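Local coordinates for protein MmeI (Methylophilus methylotrophus, PDB 5HR4) that is a Type IIL restriction-modification enzyme that binds DNA and probably methylates adenine N6 with S-adenosyl-L-methionine as donor, at residues 241-244 with 245-249; 255-259 with 260-264. One frame throughout, in Å; residues are numbered along the deposited sequence.

Contact 1: 241-244 with 245-249; sequences QKRL and KNLDE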
loop_
_atom_site.group_PDB
_atom_site.type_symbol
_atom_site.label_atom_id
_atom_site.label_comp_id
_atom_site.label_asym_id
_atom_site.label_seq_id
_atom_site.Cartn_x
_atom_site.Cartn_y
_atom_site.Cartn_z
ATOM N N GLN A 241 -47.755 9.396 -10.549
ATOM C CA GLN A 241 -48.726 9.964 -11.477
ATOM C C GLN A 241 -48.692 9.293 -12.850
ATOM O O GLN A 241 -49.665 9.409 -13.604
ATOM C CB GLN A 241 -48.491 11.473 -11.626
ATOM N N LYS A 242 -47.607 8.600 -13.196
ATOM C CA LYS A 242 -47.461 8.003 -14.520
ATOM C C LYS A 242 -47.542 6.479 -14.496
ATOM O O LYS A 242 -47.259 5.837 -15.511
ATOM C CB LYS A 242 -46.146 8.465 -15.167
ATOM C CG LYS A 242 -46.067 9.981 -15.354
ATOM C CD LYS A 242 -44.675 10.473 -15.730
ATOM C CE LYS A 242 -44.723 11.951 -16.162
ATOM N NZ LYS A 242 -43.363 12.524 -16.425
ATOM N N ARG A 243 -47.923 5.883 -13.372
ATOM C CA ARG A 243 -48.129 4.444 -13.315
ATOM C C ARG A 243 -49.508 4.088 -13.845
ATOM O O ARG A 243 -50.487 4.797 -13.598
ATOM C CB ARG A 243 -47.972 3.930 -11.887
ATOM C CG ARG A 243 -46.557 4.038 -11.354
ATOM C CD ARG A 243 -46.489 3.902 -9.808
ATOM N NE ARG A 243 -45.127 4.110 -9.340
ATOM C CZ ARG A 243 -44.638 3.703 -8.174
ATOM N NH1 ARG A 243 -45.392 3.045 -7.299
ATOM N NH2 ARG A 243 -43.373 3.951 -7.891
ATOM N N LEU A 244 -49.579 2.984 -14.585
ATOM C CA LEU A 244 -50.859 2.504 -15.095
ATOM C C LEU A 244 -51.876 2.389 -13.966
ATOM O O LEU A 244 -51.577 1.880 -12.888
ATOM C CB LEU A 244 -50.677 1.149 -15.782
ATOM C CG LEU A 244 -49.567 1.180 -16.818
ATOM C CD1 LEU A 244 -49.347 -0.187 -17.398
ATOM C CD2 LEU A 244 -49.954 2.171 -17.889
ATOM N N LYS A 245 -53.087 2.873 -14.220
ATOM C CA LYS A 245 -54.125 2.820 -13.198
ATOM C C LYS A 245 -54.404 1.402 -12.707
ATOM O O LYS A 245 -54.954 1.238 -11.617
ATOM C CB LYS A 245 -55.424 3.438 -13.725
ATOM C CG LYS A 245 -55.268 4.827 -14.327
ATOM C CD LYS A 245 -56.589 5.296 -14.902
ATOM C CE LYS A 245 -56.546 6.766 -15.290
ATOM N NZ LYS A 245 -55.992 6.989 -16.666
ATOM N N ASN A 246 -54.061 0.370 -13.471
ATOM C CA ASN A 246 -54.364 -0.991 -13.052
ATOM C C ASN A 246 -53.126 -1.733 -12.584
ATOM O O ASN A 246 -53.164 -2.960 -12.465
ATOM C CB ASN A 246 -55.021 -1.767 -14.192
ATOM C CG ASN A 246 -54.067 -2.003 -15.333
ATOM O OD1 ASN A 246 -53.129 -1.225 -15.526
ATOM N ND2 ASN A 246 -54.283 -3.072 -16.096
ATOM N N LEU A 247 -52.030 -1.019 -12.350
ATOM C CA LEU A 247 -50.779 -1.643 -11.943
ATOM C C LEU A 247 -50.978 -2.558 -10.737
ATOM O O LEU A 247 -51.736 -2.247 -9.821
ATOM C CB LEU A 247 -49.747 -0.563 -11.626
ATOM C CG LEU A 247 -48.312 -1.025 -11.378
ATOM C CD1 LEU A 247 -47.766 -1.869 -12.549
ATOM C CD2 LEU A 247 -47.443 0.203 -11.119
ATOM N N ASP A 248 -50.308 -3.712 -10.775
ATOM C CA ASP A 248 -50.373 -4.704 -9.703
ATOM C C ASP A 248 -50.220 -4.041 -8.343
ATOM O O ASP A 248 -49.281 -3.273 -8.120
ATOM C CB ASP A 248 -49.270 -5.756 -9.915
ATOM C CG ASP A 248 -49.328 -6.908 -8.905
ATOM O OD1 ASP A 248 -49.244 -6.663 -7.682
ATOM O OD2 ASP A 248 -49.441 -8.072 -9.337
ATOM N N GLU A 249 -51.153 -4.332 -7.435
ATOM C CA GLU A 249 -51.123 -3.680 -6.127
ATOM C C GLU A 249 -49.781 -3.884 -5.447
ATOM O O GLU A 249 -49.197 -2.944 -4.899
ATOM C CB GLU A 249 -52.246 -4.200 -5.240
ATOM C CG GLU A 249 -53.551 -3.503 -5.495
ATOM C CD GLU A 249 -54.714 -4.256 -4.901
ATOM O OE1 GLU A 249 -54.462 -5.217 -4.139
ATOM O OE2 GLU A 249 -55.873 -3.895 -5.208
#

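Contact 2: 255-259 with 260-264; sequences PYING and KLFEE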
loop_
_atom_site.group_PDB
_atom_site.type_symbol
_atom_site.label_atom_id
_atom_site.label_comp_id
_atom_site.label_asym_id
_atom_site.label_seq_id
_atom_site.Cartn_x
_atom_site.Cartn_y
_atom_site.Cartn_z
ATOM N N PRO A 255 -42.019 2.758 -3.781
ATOM C CA PRO A 255 -41.973 4.202 -4.033
ATOM C C PRO A 255 -41.252 4.503 -5.330
ATOM O O PRO A 255 -40.513 3.676 -5.863
ATOM C CB PRO A 255 -41.179 4.738 -2.837
ATOM C CG PRO A 255 -40.210 3.578 -2.518
ATOM C CD PRO A 255 -40.992 2.319 -2.806
ATOM N N TYR A 256 -41.444 5.724 -5.805
ATOM C CA TYR A 256 -40.618 6.282 -6.872
ATOM C C TYR A 256 -39.246 6.684 -6.321
ATOM O O TYR A 256 -39.153 7.384 -5.300
ATOM C CB TYR A 256 -41.360 7.472 -7.495
ATOM C CG TYR A 256 -40.561 8.387 -8.403
ATOM C CD1 TYR A 256 -40.046 7.937 -9.620
ATOM C CD2 TYR A 256 -40.356 9.727 -8.061
ATOM C CE1 TYR A 256 -39.319 8.795 -10.456
ATOM C CE2 TYR A 256 -39.634 10.587 -8.887
ATOM C CZ TYR A 256 -39.118 10.125 -10.086
ATOM O OH TYR A 256 -38.393 10.998 -10.899
ATOM N N ILE A 257 -38.171 6.227 -6.979
ATOM C CA ILE A 257 -36.806 6.449 -6.498
ATOM C C ILE A 257 -35.996 7.342 -7.453
ATOM O O ILE A 257 -35.343 8.298 -7.021
ATOM C CB ILE A 257 -36.087 5.105 -6.246
ATOM C CG1 ILE A 257 -36.900 4.249 -5.280
ATOM C CG2 ILE A 257 -34.708 5.335 -5.668
ATOM C CD1 ILE A 257 -36.718 4.693 -3.835
ATOM N N ASN A 258 -35.968 6.997 -8.739
ATOM C CA ASN A 258 -35.401 7.811 -9.839
ATOM C C ASN A 258 -33.901 7.956 -9.644
ATOM O O ASN A 258 -33.215 6.978 -9.304
ATOM C CB ASN A 258 -36.081 9.118 -9.940
ATOM C CG ASN A 258 -35.676 9.900 -11.186
ATOM O OD1 ASN A 258 -35.916 11.114 -11.243
ATOM N ND2 ASN A 258 -35.074 9.214 -12.201
ATOM N N GLY A 259 -33.352 9.151 -9.874
ATOM C CA GLY A 259 -31.914 9.288 -9.755
ATOM C C GLY A 259 -31.176 8.561 -10.864
ATOM O O GLY A 259 -31.737 7.640 -11.460
ATOM N N LYS A 260 -29.921 8.948 -11.144
ATOM C CA LYS A 260 -29.060 8.220 -12.084
ATOM C C LYS A 260 -29.066 6.706 -11.866
ATOM O O LYS A 260 -28.660 5.951 -12.754
ATOM C CB LYS A 260 -27.626 8.755 -11.965
ATOM C CG LYS A 260 -26.693 8.408 -13.125
ATOM C CD LYS A 260 -25.256 8.776 -12.767
ATOM C CE LYS A 260 -24.264 8.108 -13.708
ATOM N NZ LYS A 260 -22.847 8.318 -13.291
ATOM N N LEU A 261 -29.522 6.245 -10.710
ATOM C CA LEU A 261 -29.472 4.827 -10.385
ATOM C C LEU A 261 -30.535 4.034 -11.111
ATOM O O LEU A 261 -30.313 2.855 -11.384
ATOM C CB LEU A 261 -29.612 4.624 -8.870
ATOM C CG LEU A 261 -29.794 3.217 -8.271
ATOM C CD1 LEU A 261 -28.637 2.299 -8.619
ATOM C CD2 LEU A 261 -29.968 3.287 -6.759
ATOM N N PHE A 262 -31.680 4.627 -11.454
ATOM C CA PHE A 262 -32.765 3.831 -12.027
ATOM C C PHE A 262 -33.190 4.278 -13.428
ATOM O O PHE A 262 -34.189 3.759 -13.969
ATOM C CB PHE A 262 -33.959 3.815 -11.065
ATOM C CG PHE A 262 -33.766 2.870 -9.921
ATOM C CD1 PHE A 262 -33.962 1.509 -10.098
ATOM C CD2 PHE A 262 -33.320 3.327 -8.684
ATOM C CE1 PHE A 262 -33.747 0.608 -9.047
ATOM C CE2 PHE A 262 -33.098 2.434 -7.634
ATOM C CZ PHE A 262 -33.310 1.068 -7.819
ATOM N N GLU A 263 -32.433 5.190 -14.047
ATOM C CA GLU A 263 -32.903 5.819 -15.270
ATOM C C GLU A 263 -32.720 4.926 -16.482
ATOM O O GLU A 263 -33.511 5.012 -17.428
ATOM C CB GLU A 263 -32.187 7.149 -15.475
ATOM C CG GLU A 263 -30.761 7.069 -15.932
ATOM C CD GLU A 263 -30.191 8.465 -16.141
ATOM O OE1 GLU A 263 -30.991 9.427 -16.047
ATOM O OE2 GLU A 263 -28.967 8.609 -16.385
ATOM N N GLU A 264 -31.703 4.044 -16.473
ATOM C CA GLU A 264 -31.397 3.306 -17.686
ATOM C C GLU A 264 -32.167 1.994 -17.728
ATOM O O GLU A 264 -32.084 1.205 -16.787
ATOM C CB GLU A 264 -29.914 3.018 -17.789
ATOM C CG GLU A 264 -29.564 2.260 -19.042
ATOM C CD GLU A 264 -28.103 1.868 -19.107
ATOM O OE1 GLU A 264 -27.389 2.103 -18.106
ATOM O OE2 GLU A 264 -27.669 1.326 -20.159
#

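Contact 1: 241-244 with 245-249
Leu247 N donates to Leu244 O over 3.0 Å, in a nearly straight bond with an N-H...O angle of 163°. The approach to the acceptor is less regular: the donor stands 58° above the carbonyl plane of Leu244, away from the lone-pair directions. Leu247 CB also lies against Leu244 O, at 3.3 Å, which places the root of the leucine side chain beside the bond. A second side-chain contact lies over the bend itself, where Asn246 OD1 turns back and comes within 3.4 Å of Leu244 CB. The apolar part of the contact is made by one methyl. Leu247 CD2 meets Arg243 CB at 3.8 Å and Arg243 CD at 4.0 Å, so that a single branch is laid against several carbons of the extended arginine chain. The two side chains run at a slant to one another. The leucine has CG anti to its own N (chi1 -171°), which swings the branched end back toward the preceding residues.

This is a type I beta turn with Lys245 and Asn246 at its corners, and the 5.2 Å between Leu244 CA and Leu247 CA confirms how sharply the chain reverses. It lies on the surface, in the loop joining helix 225-235 to helix 249-252. Behind the methyl contact, Val235 of helix 225-235 touches both Arg243 and Leu247. The guanidinium end of Arg243 points away from the turn and is anchored by backbone oxygens, NH1 bonding to Phe254 O and NE to Thr238 O. Beyond Leu247 the chain enters the next helix through its N-cap, Asp248, whose OD1 accepts weak bonds from His250 N and Leu251 N while OD2 forms a salt bridge with Lys217 NZ.

Contact 2: 255-259 with 260-264
Phe262 N donates to Gly259 O across 3.0 Å with an N-H...O angle of 166°, while the donor sits 41° above the plane of that carbonyl. It is a single i to i+3 bond, such as closes one tight turn, and it lies in the short, weakly bonded helix 259-262, which follows a loop in the helicase spacer domain. Both Asn258 and Gly259 enter this turn with positive phi, a backbone region that glycine adopts easily.

The side chain of Phe262 leans back along the incoming loop. With CG turned opposite the carbonyl carbon (chi1 -78°), the ring comes across to Asn258 and Ile257. Asn258 O approaches the ring at its edge, near the ring plane, with 3.7 Å to Phe262 CD2. The same oxygen is also 3.7 Å from Phe262 CB. Ile257 presents its CG2 methyl obliquely, 3.9 Å from Phe262 CE2, in a purely apolar contact. With an alanine in place of Phe262, Ile257 CG2 would probably lose its apolar partner, and Leu236, which the Phe262 side chain also touches, its aromatic neighbour.

Outside the turn, Ile257 packs on Phe195 of helix 183-200, and its backbone is hydrogen-bonded to Leu236 and Leu450. Leu261 wedges between helices, meeting Leu188 and Val191 of helix 183-200 as well as Val424 and Trp427 of helix 416-440, so the turn joins the spacer domain to a helix of the methyltransferase domain. Arg192 fixes the backbone that follows, its NE bonding to Leu261 O and its NH2 to Glu264 O. On the exposed side of the turn, Glu263 CB stands 4.1 Å from Gly259 O.

How the contacts relate
Contact 1 is a surface turn, none of its touching residues being buried, whereas four of the seven in contact 2 are buried. Their centres are about 17 Å apart, with helix 249-252 between them in the chain. Both are tight turns closed by a single backbone bond. Contact 1 rests on helix 225-235 through Val235, while contact 2 packs on helices 183-200 and 416-440, so they share none of these helices. Chemistry diverges too: an arginine stem against a leucine methyl outside, an aromatic ring against isoleucine inside. They touch where Arg243 NH2 comes 3.3 Å from Tyr256 N, a packing contact and no bond. The bound DNA is about 40 Å from contact 1 and about 23 Å from contact 2, nearest atoms.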